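PDB 3EUW: Myo-inositol dehydrogenase from Corynebacterium glutamicum, which probably catalyses the NAD+-dependent oxidation of myo-inositol at its 2-position, as a tetrameric member of the Gfo/Idh/MocA oxidoreductase family. Local coordinates for residues L31-A35 against V60-I66; C108-I112 against N306-G310; I134-V138 against M249-D253; L146-I151 against G222-N226. All coordinates share one frame. Residue numbers count along the deposited sequence, not the author numbering.

Contact 1 (L31-A35 against V60-I66); sequences LVVIA and VFARDDI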
loop_
_atom_site.group_PDB
_atom_site.type_symbol
_atom_site.label_atom_id
_atom_site.label_comp_id
_atom_site.label_asym_id
_atom_site.label_seq_id
_atom_site.Cartn_x
_atom_site.Cartn_y
_atom_site.Cartn_z
ATOM N N LEU A 31 -40.467 -9.255 2.915
ATOM C CA LEU A 31 -40.899 -9.047 1.537
ATOM C C LEU A 31 -42.189 -9.846 1.323
ATOM O O LEU A 31 -42.179 -11.073 1.402
ATOM C CB LEU A 31 -39.812 -9.534 0.578
ATOM C CG LEU A 31 -40.131 -9.426 -0.913
ATOM C CD1 LEU A 31 -40.402 -7.976 -1.271
ATOM C CD2 LEU A 31 -38.970 -9.975 -1.732
ATOM N N VAL A 32 -43.294 -9.162 1.047
ATOM C CA VAL A 32 -44.558 -9.860 0.867
ATOM C C VAL A 32 -45.073 -9.926 -0.557
ATOM O O VAL A 32 -46.006 -10.671 -0.838
ATOM C CB VAL A 32 -45.666 -9.258 1.753
ATOM C CG1 VAL A 32 -45.265 -9.361 3.204
ATOM C CG2 VAL A 32 -45.931 -7.812 1.365
ATOM N N VAL A 33 -44.485 -9.154 -1.459
ATOM C CA VAL A 33 -44.932 -9.201 -2.840
ATOM C C VAL A 33 -43.916 -8.609 -3.804
ATOM O O VAL A 33 -43.313 -7.570 -3.531
ATOM C CB VAL A 33 -46.299 -8.484 -3.016
ATOM C CG1 VAL A 33 -46.149 -6.992 -2.771
ATOM C CG2 VAL A 33 -46.847 -8.742 -4.414
ATOM N N ILE A 34 -43.728 -9.302 -4.927
ATOM C CA ILE A 34 -42.805 -8.891 -5.976
ATOM C C ILE A 34 -43.594 -8.730 -7.276
ATOM O O ILE A 34 -44.332 -9.624 -7.674
ATOM C CB ILE A 34 -41.706 -9.949 -6.208
ATOM C CG1 ILE A 34 -40.921 -10.179 -4.917
ATOM C CG2 ILE A 34 -40.773 -9.496 -7.326
ATOM C CD1 ILE A 34 -39.776 -11.144 -5.063
ATOM N N ALA A 35 -43.436 -7.584 -7.930
ATOM C CA ALA A 35 -44.135 -7.314 -9.176
ATOM C C ALA A 35 -43.157 -7.111 -10.336
ATOM O O ALA A 35 -42.138 -6.427 -10.200
ATOM C CB ALA A 35 -45.022 -6.083 -9.023
ATOM N N VAL A 60 -50.407 -5.034 -6.717
ATOM C CA VAL A 60 -49.638 -4.689 -5.528
ATOM C C VAL A 60 -50.481 -3.775 -4.644
ATOM O O VAL A 60 -50.737 -4.066 -3.481
ATOM C CB VAL A 60 -48.344 -3.916 -5.883
ATOM C CG1 VAL A 60 -47.719 -3.344 -4.618
ATOM C CG2 VAL A 60 -47.364 -4.827 -6.592
ATOM N N PHE A 61 -50.905 -2.658 -5.221
ATOM C CA PHE A 61 -51.695 -1.669 -4.512
ATOM C C PHE A 61 -53.100 -2.138 -4.138
ATOM O O PHE A 61 -53.881 -1.389 -3.545
ATOM C CB PHE A 61 -51.743 -0.383 -5.335
ATOM C CG PHE A 61 -50.418 0.315 -5.413
ATOM C CD1 PHE A 61 -49.820 0.824 -4.264
ATOM C CD2 PHE A 61 -49.746 0.434 -6.623
ATOM C CE1 PHE A 61 -48.566 1.440 -4.317
ATOM C CE2 PHE A 61 -48.494 1.047 -6.684
ATOM C CZ PHE A 61 -47.904 1.550 -5.525
ATOM N N ALA A 62 -53.418 -3.377 -4.493
ATOM C CA ALA A 62 -54.705 -3.941 -4.141
ATOM C C ALA A 62 -54.600 -4.353 -2.678
ATOM O O ALA A 62 -55.613 -4.478 -1.997
ATOM C CB ALA A 62 -55.021 -5.160 -5.015
ATOM N N ARG A 63 -53.369 -4.549 -2.198
ATOM C CA ARG A 63 -53.135 -4.948 -0.807
ATOM C C ARG A 63 -53.335 -3.746 0.101
ATOM O O ARG A 63 -53.335 -2.605 -0.365
ATOM C CB ARG A 63 -51.705 -5.483 -0.611
ATOM C CG ARG A 63 -51.321 -6.660 -1.503
ATOM C CD ARG A 63 -49.867 -7.086 -1.265
ATOM N NE ARG A 63 -49.649 -7.613 0.081
ATOM C CZ ARG A 63 -49.677 -8.902 0.400
ATOM N NH1 ARG A 63 -49.910 -9.811 -0.538
ATOM N NH2 ARG A 63 -49.485 -9.288 1.654
ATOM N N ASP A 64 -53.497 -4.001 1.398
ATOM C CA ASP A 64 -53.685 -2.918 2.360
ATOM C C ASP A 64 -52.715 -3.042 3.527
ATOM O O ASP A 64 -52.894 -2.405 4.561
ATOM C CB ASP A 64 -55.142 -2.894 2.870
ATOM C CG ASP A 64 -55.508 -4.113 3.716
ATOM O OD1 ASP A 64 -54.774 -5.121 3.718
ATOM O OD2 ASP A 64 -56.560 -4.059 4.383
ATOM N N ASP A 65 -51.676 -3.852 3.341
ATOM C CA ASP A 65 -50.668 -4.086 4.376
ATOM C C ASP A 65 -49.263 -3.599 4.009
ATOM O O ASP A 65 -48.319 -3.845 4.751
ATOM C CB ASP A 65 -50.587 -5.581 4.670
ATOM C CG ASP A 65 -50.083 -6.374 3.475
ATOM O OD1 ASP A 65 -50.279 -5.914 2.339
ATOM O OD2 ASP A 65 -49.505 -7.458 3.662
ATOM N N ILE A 66 -49.116 -2.925 2.874
ATOM C CA ILE A 66 -47.799 -2.450 2.449
ATOM C C ILE A 66 -47.265 -1.281 3.267
ATOM O O ILE A 66 -47.802 -0.177 3.201
ATOM C CB ILE A 66 -47.804 -2.017 0.969
ATOM C CG1 ILE A 66 -48.482 -3.084 0.115
ATOM C CG2 ILE A 66 -46.372 -1.815 0.484
ATOM C CD1 ILE A 66 -47.876 -4.462 0.259
#
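A strand near the margin of a Rossmann sheet needs its face covered, and here a loop does the work with aliphatic carbon and one neutralised charge. V33, with 56 Å² buried by the contact, sits in the middle: its CG1 lies 4.4 Å from V60 CG1, 4.0 Å from R63 CD and 4.3 Å from I66 CD1, so a single methyl meets three side chains of 60-66. V32 follows with 53 Å². V32 CB rests 3.8 Å from R63 NH2, over one face of the guanidinium, and V32 CG2 reaches I66 CD1 at 4.0 Å. V60, third with 51 Å², also closes on A35, where V60 CG2 and A35 CB are 3.6 Å apart. The polar rim of R63 is paired: R63 NE donates to D65 OD1 (2.9 Å) and R63 NH2 to D65 OD2 (2.7 Å), a two-pronged salt bridge, while R63 NH1 salt-bridges E52. A type I turn from V60 to R63, with R63 N bonded to V60 O at 3.0 Å, reverses the chain, so that V60 and R63 both reach the strand. Within the NAD-binding-type domain, strand 29-35 runs between strands 5-10 and 52-54, and I34 packs on helix 39-47.

Contact 2 (C108-I112 against N306-G310); sequences CKEKI and NFEDG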
loop_
_atom_site.group_PDB
_atom_site.type_symbol
_atom_site.label_atom_id
_atom_site.label_comp_id
_atom_site.label_asym_id
_atom_site.label_seq_id
_atom_site.Cartn_x
_atom_site.Cartn_y
_atom_site.Cartn_z
ATOM N N CYS A 108 -44.299 15.586 -11.621
ATOM C CA CYS A 108 -44.490 14.660 -10.519
ATOM C C CYS A 108 -44.455 15.390 -9.178
ATOM O O CYS A 108 -45.316 15.175 -8.324
ATOM C CB CYS A 108 -43.417 13.575 -10.547
ATOM S SG CYS A 108 -43.377 12.578 -9.057
ATOM N N LYS A 109 -43.467 16.261 -9.000
ATOM C CA LYS A 109 -43.339 17.004 -7.752
ATOM C C LYS A 109 -44.587 17.821 -7.414
ATOM O O LYS A 109 -44.941 17.972 -6.245
ATOM C CB LYS A 109 -42.135 17.929 -7.815
ATOM C CG LYS A 109 -41.860 18.660 -6.519
ATOM C CD LYS A 109 -40.584 19.468 -6.649
ATOM C CE LYS A 109 -40.207 20.144 -5.347
ATOM N NZ LYS A 109 -38.904 20.845 -5.495
ATOM N N GLU A 110 -45.240 18.353 -8.441
ATOM C CA GLU A 110 -46.446 19.144 -8.254
ATOM C C GLU A 110 -47.644 18.280 -7.854
ATOM O O GLU A 110 -48.364 18.600 -6.913
ATOM C CB GLU A 110 -46.764 19.915 -9.537
ATOM C CG GLU A 110 -46.113 21.285 -9.618
ATOM C CD GLU A 110 -45.875 21.744 -11.049
ATOM O OE1 GLU A 110 -46.707 21.427 -11.930
ATOM O OE2 GLU A 110 -44.857 22.434 -11.290
ATOM N N LYS A 111 -47.849 17.176 -8.560
ATOM C CA LYS A 111 -48.969 16.303 -8.255
ATOM C C LYS A 111 -48.918 15.754 -6.831
ATOM O O LYS A 111 -49.919 15.777 -6.118
ATOM C CB LYS A 111 -49.031 15.144 -9.254
ATOM C CG LYS A 111 -50.253 14.252 -9.070
ATOM C CD LYS A 111 -50.382 13.200 -10.167
ATOM C CE LYS A 111 -50.677 13.827 -11.526
ATOM N NZ LYS A 111 -50.880 12.797 -12.591
ATOM N N ILE A 112 -47.752 15.278 -6.409
ATOM C CA ILE A 112 -47.610 14.705 -5.075
ATOM C C ILE A 112 -47.475 15.740 -3.958
ATOM O O ILE A 112 -47.798 15.461 -2.804
ATOM C CB ILE A 112 -46.399 13.746 -5.012
ATOM C CG1 ILE A 112 -45.098 14.527 -5.183
ATOM C CG2 ILE A 112 -46.502 12.706 -6.111
ATOM C CD1 ILE A 112 -43.866 13.672 -5.054
ATOM N N ASN A 306 -33.208 12.560 -0.194
ATOM C CA ASN A 306 -34.625 12.833 -0.398
ATOM C C ASN A 306 -34.981 13.110 -1.862
ATOM O O ASN A 306 -34.123 13.099 -2.754
ATOM C CB ASN A 306 -35.076 14.025 0.456
ATOM C CG ASN A 306 -34.363 15.313 0.096
ATOM O OD1 ASN A 306 -34.168 15.630 -1.080
ATOM N ND2 ASN A 306 -33.990 16.077 1.110
ATOM N N PHE A 307 -36.264 13.371 -2.087
ATOM C CA PHE A 307 -36.776 13.660 -3.413
ATOM C C PHE A 307 -35.975 14.793 -4.049
ATOM O O PHE A 307 -35.562 14.708 -5.205
ATOM C CB PHE A 307 -38.251 14.064 -3.313
ATOM C CG PHE A 307 -38.929 14.229 -4.641
ATOM C CD1 PHE A 307 -39.549 13.149 -5.259
ATOM C CD2 PHE A 307 -38.962 15.474 -5.269
ATOM C CE1 PHE A 307 -40.198 13.303 -6.487
ATOM C CE2 PHE A 307 -39.605 15.639 -6.497
ATOM C CZ PHE A 307 -40.224 14.551 -7.108
ATOM N N GLU A 308 -35.755 15.847 -3.275
ATOM C CA GLU A 308 -35.026 17.023 -3.735
ATOM C C GLU A 308 -33.614 16.688 -4.216
ATOM O O GLU A 308 -33.135 17.276 -5.177
ATOM C CB GLU A 308 -34.965 18.069 -2.616
ATOM C CG GLU A 308 -34.803 19.485 -3.107
ATOM C CD GLU A 308 -35.863 19.862 -4.127
ATOM O OE1 GLU A 308 -37.066 19.628 -3.872
ATOM O OE2 GLU A 308 -35.489 20.400 -5.187
ATOM N N ASP A 309 -32.947 15.755 -3.549
ATOM C CA ASP A 309 -31.604 15.374 -3.972
ATOM C C ASP A 309 -31.683 14.742 -5.353
ATOM O O ASP A 309 -30.745 14.837 -6.142
ATOM C CB ASP A 309 -30.977 14.384 -2.988
ATOM C CG ASP A 309 -30.750 14.990 -1.613
ATOM O OD1 ASP A 309 -30.198 16.111 -1.526
ATOM O OD2 ASP A 309 -31.115 14.336 -0.617
ATOM N N GLY A 310 -32.814 14.102 -5.639
ATOM C CA GLY A 310 -33.006 13.475 -6.935
ATOM C C GLY A 310 -33.227 14.512 -8.023
ATOM O O GLY A 310 -32.781 14.353 -9.158
#
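This is a helix-to-helix contact, apolar at its centre and ionic at its margin, that joins two parts of the chain almost two hundred residues apart: the C-terminal end of helix 102-112, in the Rossmann-fold region, and the first turn of helix 307-326. F307 lies at the centre of the contact. Its ring lies against the other helix and is met by C108, K109 and, one turn on from C108, I112. C108 SG approaches the ring edge, 4.2 Å from F307 CE1 and 5.3 Å from the ring centroid, a sulfur-aromatic contact; I112 CD1 lies 4.0 Å from F307 CE1, and K109 CB 3.7 Å from F307 CE2. I98 and A116 add further packing around the phenylalanine. The start of the second helix is fixed by a capping box: D309 N donates to N306 OD1 (2.8 Å), while N306 N donates to D309 OD2 (2.8 Å). D309 OD1 in turn forms a salt bridge with R183. Beyond the ring, the fully extended chain of K109 (t at all four chi angles) carries its amine to E308, where K109 NZ donates to E308 OE1 at 2.7 Å in a salt bridge. Lysine therefore serves twice, its CB against the aromatic ring and its ammonium paired with a carboxylate, so that the hydrophobic contact is bordered by a matched pair of opposite charges.

Contact 3 (I134-V138 against M249-D253); sequences INARV and MLAAD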
loop_
_atom_site.group_PDB
_atom_site.type_symbol
_atom_site.label_atom_id
_atom_site.label_comp_id
_atom_site.label_asym_id
_atom_site.label_seq_id
_atom_site.Cartn_x
_atom_site.Cartn_y
_atom_site.Cartn_z
ATOM N N ILE A 134 -15.639 8.964 5.296
ATOM C CA ILE A 134 -14.977 10.174 4.832
ATOM C C ILE A 134 -15.877 11.395 4.985
ATOM O O ILE A 134 -15.424 12.453 5.404
ATOM C CB ILE A 134 -14.559 10.045 3.351
ATOM C CG1 ILE A 134 -13.536 8.921 3.205
ATOM C CG2 ILE A 134 -13.979 11.374 2.845
ATOM C CD1 ILE A 134 -13.071 8.693 1.761
ATOM N N ASN A 135 -17.151 11.249 4.645
ATOM C CA ASN A 135 -18.086 12.365 4.756
ATOM C C ASN A 135 -18.252 12.830 6.208
ATOM O O ASN A 135 -18.186 14.026 6.498
ATOM C CB ASN A 135 -19.442 11.982 4.167
ATOM C CG ASN A 135 -20.417 13.140 4.165
ATOM O OD1 ASN A 135 -21.047 13.428 5.182
ATOM N ND2 ASN A 135 -20.529 13.829 3.030
ATOM N N ALA A 136 -18.450 11.873 7.110
ATOM C CA ALA A 136 -18.621 12.146 8.535
ATOM C C ALA A 136 -17.357 12.706 9.180
ATOM O O ALA A 136 -17.418 13.588 10.039
ATOM C CB ALA A 136 -19.037 10.867 9.261
ATOM N N ARG A 137 -16.206 12.183 8.775
ATOM C CA ARG A 137 -14.954 12.648 9.353
ATOM C C ARG A 137 -14.647 14.052 8.845
ATOM O O ARG A 137 -14.118 14.876 9.584
ATOM C CB ARG A 137 -13.832 11.653 9.043
ATOM C CG ARG A 137 -14.075 10.289 9.695
ATOM C CD ARG A 137 -13.057 9.235 9.267
ATOM N NE ARG A 137 -11.700 9.566 9.688
ATOM C CZ ARG A 137 -10.631 8.823 9.428
ATOM N NH1 ARG A 137 -10.752 7.693 8.741
ATOM N NH2 ARG A 137 -9.437 9.210 9.852
ATOM N N VAL A 138 -14.997 14.330 7.592
ATOM C CA VAL A 138 -14.773 15.664 7.052
ATOM C C VAL A 138 -15.674 16.639 7.821
ATOM O O VAL A 138 -15.229 17.709 8.241
ATOM C CB VAL A 138 -15.105 15.738 5.533
ATOM C CG1 VAL A 138 -15.210 17.201 5.089
ATOM C CG2 VAL A 138 -14.004 15.031 4.718
HETATM N N MSE A 249 -5.903 15.316 4.048
HETATM C CA MSE A 249 -6.689 14.680 3.008
HETATM C C MSE A 249 -7.169 13.324 3.465
HETATM O O MSE A 249 -6.488 12.632 4.216
HETATM C CB MSE A 249 -5.871 14.484 1.723
HETATM C CG MSE A 249 -6.394 13.331 0.820
HETATM SE SE MSE A 249 -5.355 13.215 -0.786
HETATM C CE MSE A 249 -3.691 12.417 -0.127
ATOM N N LEU A 250 -8.349 12.956 2.992
ATOM C CA LEU A 250 -8.955 11.672 3.287
ATOM C C LEU A 250 -9.281 11.091 1.928
ATOM O O LEU A 250 -9.947 11.729 1.123
ATOM C CB LEU A 250 -10.236 11.851 4.104
ATOM C CG LEU A 250 -10.016 12.227 5.572
ATOM C CD1 LEU A 250 -11.330 12.580 6.224
ATOM C CD2 LEU A 250 -9.356 11.054 6.309
ATOM N N ALA A 251 -8.794 9.891 1.654
ATOM C CA ALA A 251 -9.068 9.275 0.373
ATOM C C ALA A 251 -9.470 7.826 0.593
ATOM O O ALA A 251 -9.047 7.209 1.572
ATOM C CB ALA A 251 -7.833 9.360 -0.532
ATOM N N ALA A 252 -10.298 7.307 -0.310
ATOM C CA ALA A 252 -10.762 5.936 -0.246
ATOM C C ALA A 252 -10.223 5.160 -1.438
ATOM O O ALA A 252 -10.343 5.596 -2.579
ATOM C CB ALA A 252 -12.295 5.882 -0.240
ATOM N N ASP A 253 -9.617 4.011 -1.153
ATOM C CA ASP A 253 -9.061 3.150 -2.184
ATOM C C ASP A 253 -10.174 2.274 -2.716
ATOM O O ASP A 253 -11.301 2.287 -2.205
ATOM C CB ASP A 253 -7.978 2.218 -1.614
ATOM C CG ASP A 253 -6.731 2.952 -1.160
ATOM O OD1 ASP A 253 -6.207 3.793 -1.924
ATOM O OD2 ASP A 253 -6.259 2.666 -0.033
#
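Packing a helix on a sheet is largely a matter of interlocking aliphatic side chains, and apolar contacts dominate here. L250, with 107 Å² covered, points from its strand toward helix segment 134-138: L250 CB lies 4.0 Å from I134 CG2, while L250 CD1 is 3.9 Å from V138 CG2 and also 3.9 Å from R137 CB. I134 points toward the strand in turn, its CD1 reaching A252 CB at 3.5 Å and the backbone carbon A251 C at 3.9 Å. The small A252 leaves room for that approach, whereas A251 points away, as the alternation of a strand requires. A second kind of contact involves arginine, since L250 CD2 lies over one face of the R137 guanidinium; the charge itself is met by a salt bridge to E142. The axes of helix 134-138 and strand 249-252 run nearly antiparallel, at 171°, and come within 9.5 Å. In the C-terminal domain, strand 248-252 borders strand 238-245, and helix 169-185 packs beside I134 and V138 through F185. On its other side the strand pairs antiparallel with a strand of the second subunit, continuing the sheet across the interface, where V260 of that subunit packs on I134 and R137.

Contact 4 (L146-I151 against G222-N226); sequences LEQLVI and GELIN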
loop_
_atom_site.group_PDB
_atom_site.type_symbol
_atom_site.label_atom_id
_atom_site.label_comp_id
_atom_site.label_asym_id
_atom_site.label_seq_id
_atom_site.Cartn_x
_atom_site.Cartn_y
_atom_site.Cartn_z
ATOM N N LEU A 146 -13.096 21.801 3.871
ATOM C CA LEU A 146 -13.029 21.057 2.625
ATOM C C LEU A 146 -12.756 22.047 1.484
ATOM O O LEU A 146 -13.474 23.045 1.331
ATOM C CB LEU A 146 -14.355 20.329 2.396
ATOM C CG LEU A 146 -14.505 19.514 1.108
ATOM C CD1 LEU A 146 -13.440 18.434 1.068
ATOM C CD2 LEU A 146 -15.900 18.900 1.041
ATOM N N GLU A 147 -11.723 21.777 0.694
ATOM C CA GLU A 147 -11.358 22.661 -0.399
ATOM C C GLU A 147 -11.482 22.019 -1.782
ATOM O O GLU A 147 -11.846 22.685 -2.756
ATOM C CB GLU A 147 -9.936 23.184 -0.184
ATOM C CG GLU A 147 -9.783 23.957 1.131
ATOM C CD GLU A 147 -8.343 24.338 1.440
ATOM O OE1 GLU A 147 -7.422 23.844 0.750
ATOM O OE2 GLU A 147 -8.131 25.126 2.383
ATOM N N GLN A 148 -11.186 20.726 -1.864
ATOM C CA GLN A 148 -11.261 20.008 -3.129
ATOM C C GLN A 148 -11.823 18.616 -2.897
ATOM O O GLN A 148 -11.578 18.004 -1.851
ATOM C CB GLN A 148 -9.874 19.876 -3.754
ATOM C CG GLN A 148 -9.092 21.152 -3.795
ATOM C CD GLN A 148 -7.780 21.003 -4.536
ATOM O OE1 GLN A 148 -7.095 19.981 -4.429
ATOM N NE2 GLN A 148 -7.414 22.034 -5.282
ATOM N N LEU A 149 -12.563 18.118 -3.882
ATOM C CA LEU A 149 -13.156 16.791 -3.819
ATOM C C LEU A 149 -12.903 16.183 -5.197
ATOM O O LEU A 149 -13.415 16.673 -6.200
ATOM C CB LEU A 149 -14.655 16.898 -3.528
ATOM C CG LEU A 149 -15.399 15.594 -3.234
ATOM C CD1 LEU A 149 -14.821 14.915 -1.994
ATOM C CD2 LEU A 149 -16.868 15.898 -3.023
ATOM N N VAL A 150 -12.093 15.130 -5.245
ATOM C CA VAL A 150 -11.753 14.499 -6.509
ATOM C C VAL A 150 -12.360 13.116 -6.577
ATOM O O VAL A 150 -12.092 12.265 -5.737
ATOM C CB VAL A 150 -10.236 14.405 -6.677
ATOM C CG1 VAL A 150 -9.902 13.811 -8.035
ATOM C CG2 VAL A 150 -9.616 15.792 -6.524
ATOM N N ILE A 151 -13.195 12.909 -7.586
ATOM C CA ILE A 151 -13.884 11.643 -7.752
ATOM C C ILE A 151 -13.524 11.000 -9.075
ATOM O O ILE A 151 -13.541 11.648 -10.117
ATOM C CB ILE A 151 -15.410 11.860 -7.668
ATOM C CG1 ILE A 151 -15.739 12.566 -6.344
ATOM C CG2 ILE A 151 -16.143 10.527 -7.763
ATOM C CD1 ILE A 151 -17.215 12.939 -6.150
ATOM N N GLY A 222 -16.193 28.434 -2.691
ATOM C CA GLY A 222 -14.941 28.278 -3.409
ATOM C C GLY A 222 -14.442 26.844 -3.492
ATOM O O GLY A 222 -13.347 26.601 -3.991
ATOM N N GLU A 223 -15.224 25.889 -2.996
ATOM C CA GLU A 223 -14.809 24.497 -3.074
ATOM C C GLU A 223 -14.816 24.084 -4.542
ATOM O O GLU A 223 -15.650 24.553 -5.327
ATOM C CB GLU A 223 -15.768 23.583 -2.304
ATOM C CG GLU A 223 -15.990 23.973 -0.861
ATOM C CD GLU A 223 -17.262 24.779 -0.666
ATOM O OE1 GLU A 223 -17.623 25.572 -1.570
ATOM O OE2 GLU A 223 -17.894 24.629 0.397
ATOM N N LEU A 224 -13.883 23.217 -4.916
ATOM C CA LEU A 224 -13.808 22.719 -6.287
ATOM C C LEU A 224 -14.014 21.218 -6.264
ATOM O O LEU A 224 -13.249 20.486 -5.626
ATOM C CB LEU A 224 -12.450 23.045 -6.929
ATOM C CG LEU A 224 -12.198 24.546 -7.165
ATOM C CD1 LEU A 224 -10.813 24.749 -7.776
ATOM C CD2 LEU A 224 -13.291 25.123 -8.089
ATOM N N ILE A 225 -15.065 20.759 -6.932
ATOM C CA ILE A 225 -15.348 19.338 -6.999
ATOM C C ILE A 225 -14.978 18.905 -8.419
ATOM O O ILE A 225 -15.507 19.435 -9.398
ATOM C CB ILE A 225 -16.835 19.037 -6.742
ATOM C CG1 ILE A 225 -17.242 19.485 -5.330
ATOM C CG2 ILE A 225 -17.075 17.550 -6.870
ATOM C CD1 ILE A 225 -17.503 20.956 -5.203
ATOM N N ASN A 226 -14.069 17.945 -8.525
ATOM C CA ASN A 226 -13.599 17.477 -9.827
ATOM C C ASN A 226 -13.941 15.997 -10.029
ATOM O O ASN A 226 -13.493 15.124 -9.284
ATOM C CB ASN A 226 -12.090 17.725 -9.915
ATOM C CG ASN A 226 -11.516 17.404 -11.275
ATOM O OD1 ASN A 226 -11.934 17.951 -12.291
ATOM N ND2 ASN A 226 -10.544 16.512 -11.294
HETATM O O HOH W 1 -15.524 24.150 2.842
#
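Parallel strands satisfy each other through alternating donors and acceptors, and 146-151 with 224-226 form a compact example. L224 N donates to E147 O (3.0 Å), and L149 N to L224 O (3.0 Å); N226 N then donates to L149 O (2.7 Å), and I151 N to N226 O (2.8 Å). CA-H···O contacts supplement these, the shortest from Q148 CA to L224 O at 3.2 Å. At the start of the pair, a water donates to L146 O at 2.8 Å and weakly to E223 OE2 at 3.4 Å, while E223 OE1 accepts from K221 N. The two strands are neighbours in the mixed sheet of the C-terminal domain, and on the other edge of 146-154 E147 and Q148 form a classic beta bulge opposite F244. L149 CB meets I225 CG1 at 4.1 Å on the face covered by helix 169-185. Q148, L224, V150 and N226 occupy the opposite face, turned toward the third subunit: there Q148 OE1 accepts from R154 and Q148 NE2 donates to N229 O, and E147 OE1 bonds H232, all of that subunit.

The four contacts sample different ways of building a two-domain subunit. Contacts 3 and 4 are buried and share the mixed sheet of the C-terminal domain; their centres lie 12 Å apart. One packs a helix on that sheet by side chains, the other joins two of its strands by backbone hydrogen bonds; contact 3 lies mainly against the second subunit, contact 4 against the third. Contact 1 is only partly buried, belongs to the Rossmann-fold region and touches no other subunit. Contact 2, likewise partly buried, links that region to helix 307-326. Both partly buried contacts combine apolar packing with a salt bridge, within one segment in contact 1 and between segments in contact 2.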